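Local structure of hypothetical protein (Streptococcus pneumoniae, 2HIY) at residues 9-13 with 163-169. The protein is of unknown function, a conserved bacterial protein of the DUF1697 family built around two four-stranded antiparallel sheets. Residues are numbered along the deposited sequence.
Sequences LLVRG and YRHITIR
Two antiparallel sheets of the same strand order, 2-3-1-4, can be joined through the end of a central strand of one and an edge strand of the other, and this contact is a worked example. Residues 9-13 run extended out of strand 5-10, phi near -110 to -125° as far as Arg12, then turn at Gly13 (phi/psi 81/8°). Residues 163-169 open with a 3-10 segment at Tyr163 and Arg164 and extend into strand 166-170, an edge strand of the second sheet within this chain. The backbones approach most closely where Arg12 CA lies 5.3 Å from Thr167 CA. They do not pair as strands: the sole direct hydrogen bond between the segments comes from a side chain. Leu10 (m,t) and Thr167 (m) point toward the opposite segment, with Leu10 CB 3.8 Å from Thr167 CG2, while Phe107 of the second sheet also packs on both. Thr167 OG1 bonds Ser78 of the first sheet and, through a water 2.8 Å away, weakly reaches Arg12 N. Arg12 (chi1 p) lays its guanidinium across Arg164 CG and comes within 3.6 Å of Tyr163 CE2 through NH1. A second water takes a 2.7 Å bond from Arg12 NE and donates to Tyr163 O (2.7 Å) and Ile166 O (2.9 Å). A third water accepts from Arg164 NH1 (2.9 Å) and, weakly, from Arg12 NH2 (3.0 Å), between like charges 3.6 Å apart. Arg169 (m,m,t) also bonds Asn47 and Gly46; its NH1 donates to Ile168 O at 3.0 Å, and its NH2 to Val11 O at 2.9 Å and 162°.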
loop_
_atom_site.group_PDB
_atom_site.type_symbol
_atom_site.label_atom_id
_atom_site.label_comp_id
_atom_site.label_asym_id
_atom_site.label_seq_id
_atom_site.Cartn_x
_atom_site.Cartn_y
_atom_site.Cartn_z
ATOM N N LEU D 9 -7.460 19.946 -22.264
ATOM C CA LEU D 9 -8.238 20.022 -21.044
ATOM C C LEU D 9 -7.611 19.051 -20.054
ATOM O O LEU D 9 -7.624 17.841 -20.289
ATOM C CB LEU D 9 -9.667 19.581 -21.378
ATOM C CG LEU D 9 -10.644 19.425 -20.207
ATOM C CD1 LEU D 9 -10.817 20.724 -19.408
ATOM C CD2 LEU D 9 -12.013 18.942 -20.776
ATOM N N LEU D 10 -7.041 19.581 -18.978
ATOM C CA LEU D 10 -6.303 18.768 -18.005
ATOM C C LEU D 10 -7.008 18.838 -16.677
ATOM O O LEU D 10 -7.378 19.924 -16.229
ATOM C CB LEU D 10 -4.859 19.285 -17.850
ATOM C CG LEU D 10 -4.122 19.562 -19.161
ATOM C CD1 LEU D 10 -2.741 20.113 -18.758
ATOM C CD2 LEU D 10 -4.004 18.336 -20.043
ATOM N N VAL D 11 -7.202 17.693 -16.046
ATOM C CA VAL D 11 -7.862 17.678 -14.746
ATOM C C VAL D 11 -6.989 16.935 -13.739
ATOM O O VAL D 11 -6.189 16.091 -14.091
ATOM C CB VAL D 11 -9.286 17.091 -14.822
ATOM C CG1 VAL D 11 -10.183 17.909 -15.773
ATOM C CG2 VAL D 11 -9.253 15.659 -15.269
ATOM N N ARG D 12 -7.130 17.298 -12.473
ATOM C CA ARG D 12 -6.386 16.625 -11.418
ATOM C C ARG D 12 -7.303 15.727 -10.612
ATOM O O ARG D 12 -8.534 15.924 -10.586
ATOM C CB ARG D 12 -5.778 17.672 -10.473
ATOM C CG ARG D 12 -6.837 18.461 -9.717
ATOM C CD ARG D 12 -6.532 18.808 -8.249
ATOM N NE ARG D 12 -5.562 17.955 -7.580
ATOM C CZ ARG D 12 -5.838 17.049 -6.637
ATOM N NH1 ARG D 12 -4.838 16.362 -6.101
ATOM N NH2 ARG D 12 -7.073 16.837 -6.225
ATOM N N GLY D 13 -6.695 14.762 -9.946
ATOM C CA GLY D 13 -7.354 13.996 -8.918
ATOM C C GLY D 13 -8.237 12.852 -9.363
ATOM O O GLY D 13 -8.926 12.273 -8.531
ATOM N N TYR D 163 -3.057 23.887 -3.984
ATOM C CA TYR D 163 -2.737 22.575 -4.471
ATOM C C TYR D 163 -3.797 21.905 -5.336
ATOM O O TYR D 163 -3.459 21.308 -6.378
ATOM C CB TYR D 163 -2.412 21.673 -3.278
ATOM C CG TYR D 163 -1.917 20.315 -3.677
ATOM C CD1 TYR D 163 -0.602 20.152 -4.101
ATOM C CD2 TYR D 163 -2.762 19.191 -3.671
ATOM C CE1 TYR D 163 -0.123 18.914 -4.499
ATOM C CE2 TYR D 163 -2.270 17.924 -4.054
ATOM C CZ TYR D 163 -0.942 17.824 -4.468
ATOM O OH TYR D 163 -0.421 16.600 -4.854
ATOM N N ARG D 164 -5.057 21.984 -4.922
ATOM C CA ARG D 164 -6.128 21.326 -5.676
ATOM C C ARG D 164 -6.552 22.153 -6.880
ATOM O O ARG D 164 -7.492 21.775 -7.599
ATOM C CB ARG D 164 -7.320 21.040 -4.770
ATOM C CG ARG D 164 -7.020 19.946 -3.724
ATOM C CD ARG D 164 -8.162 19.764 -2.688
ATOM N NE ARG D 164 -9.494 19.833 -3.278
ATOM C CZ ARG D 164 -10.153 18.799 -3.778
ATOM N NH1 ARG D 164 -9.622 17.579 -3.739
ATOM N NH2 ARG D 164 -11.362 18.993 -4.312
ATOM N N HIS D 165 -5.874 23.281 -7.111
ATOM C CA HIS D 165 -6.202 24.213 -8.200
ATOM C C HIS D 165 -5.047 24.366 -9.161
ATOM O O HIS D 165 -4.961 25.377 -9.877
ATOM C CB HIS D 165 -6.665 25.537 -7.618
ATOM C CG HIS D 165 -7.887 25.370 -6.797
ATOM N ND1 HIS D 165 -7.856 25.176 -5.433
ATOM C CD2 HIS D 165 -9.173 25.246 -7.177
ATOM C CE1 HIS D 165 -9.092 24.983 -5.003
ATOM N NE2 HIS D 165 -9.909 25.035 -6.036
ATOM N N ILE D 166 -4.147 23.393 -9.156
ATOM C CA ILE D 166 -3.146 23.276 -10.211
ATOM C C ILE D 166 -3.196 21.863 -10.736
ATOM O O ILE D 166 -3.666 20.966 -10.024
ATOM C CB ILE D 166 -1.717 23.595 -9.734
ATOM C CG1 ILE D 166 -1.372 22.756 -8.511
ATOM C CG2 ILE D 166 -1.552 25.092 -9.511
ATOM C CD1 ILE D 166 0.071 22.771 -8.101
ATOM N N THR D 167 -2.707 21.666 -11.946
ATOM C CA THR D 167 -2.704 20.343 -12.524
ATOM C C THR D 167 -1.251 19.977 -12.795
ATOM O O THR D 167 -0.616 20.556 -13.670
ATOM C CB THR D 167 -3.509 20.331 -13.837
ATOM O OG1 THR D 167 -4.760 21.031 -13.629
ATOM C CG2 THR D 167 -3.747 18.921 -14.270
ATOM N N ILE D 168 -0.746 19.003 -12.055
ATOM C CA ILE D 168 0.683 18.709 -12.117
ATOM C C ILE D 168 0.913 17.610 -13.134
ATOM O O ILE D 168 0.251 16.560 -13.106
ATOM C CB ILE D 168 1.196 18.270 -10.759
ATOM C CG1 ILE D 168 0.954 19.387 -9.745
ATOM C CG2 ILE D 168 2.701 17.886 -10.871
ATOM C CD1 ILE D 168 1.412 19.051 -8.305
ATOM N N ARG D 169 1.858 17.829 -14.043
ATOM C CA ARG D 169 2.267 16.809 -15.005
ATOM C C ARG D 169 3.772 16.739 -15.057
ATOM O O ARG D 169 4.450 17.758 -14.954
ATOM C CB ARG D 169 1.751 17.162 -16.413
ATOM C CG ARG D 169 0.199 17.229 -16.516
ATOM C CD ARG D 169 -0.376 15.817 -16.374
ATOM N NE ARG D 169 -1.836 15.730 -16.551
ATOM C CZ ARG D 169 -2.731 15.730 -15.573
ATOM N NH1 ARG D 169 -2.365 15.871 -14.315
ATOM N NH2 ARG D 169 -4.023 15.614 -15.882
HETATM O O HOH W 1 -7.201 20.366 -12.511
HETATM O O HOH W 2 -3.072 19.051 -7.892
HETATM O O HOH W 3 -7.173 16.129 -3.275
HETATM O O HOH W 4 -2.004 16.634 -7.637
#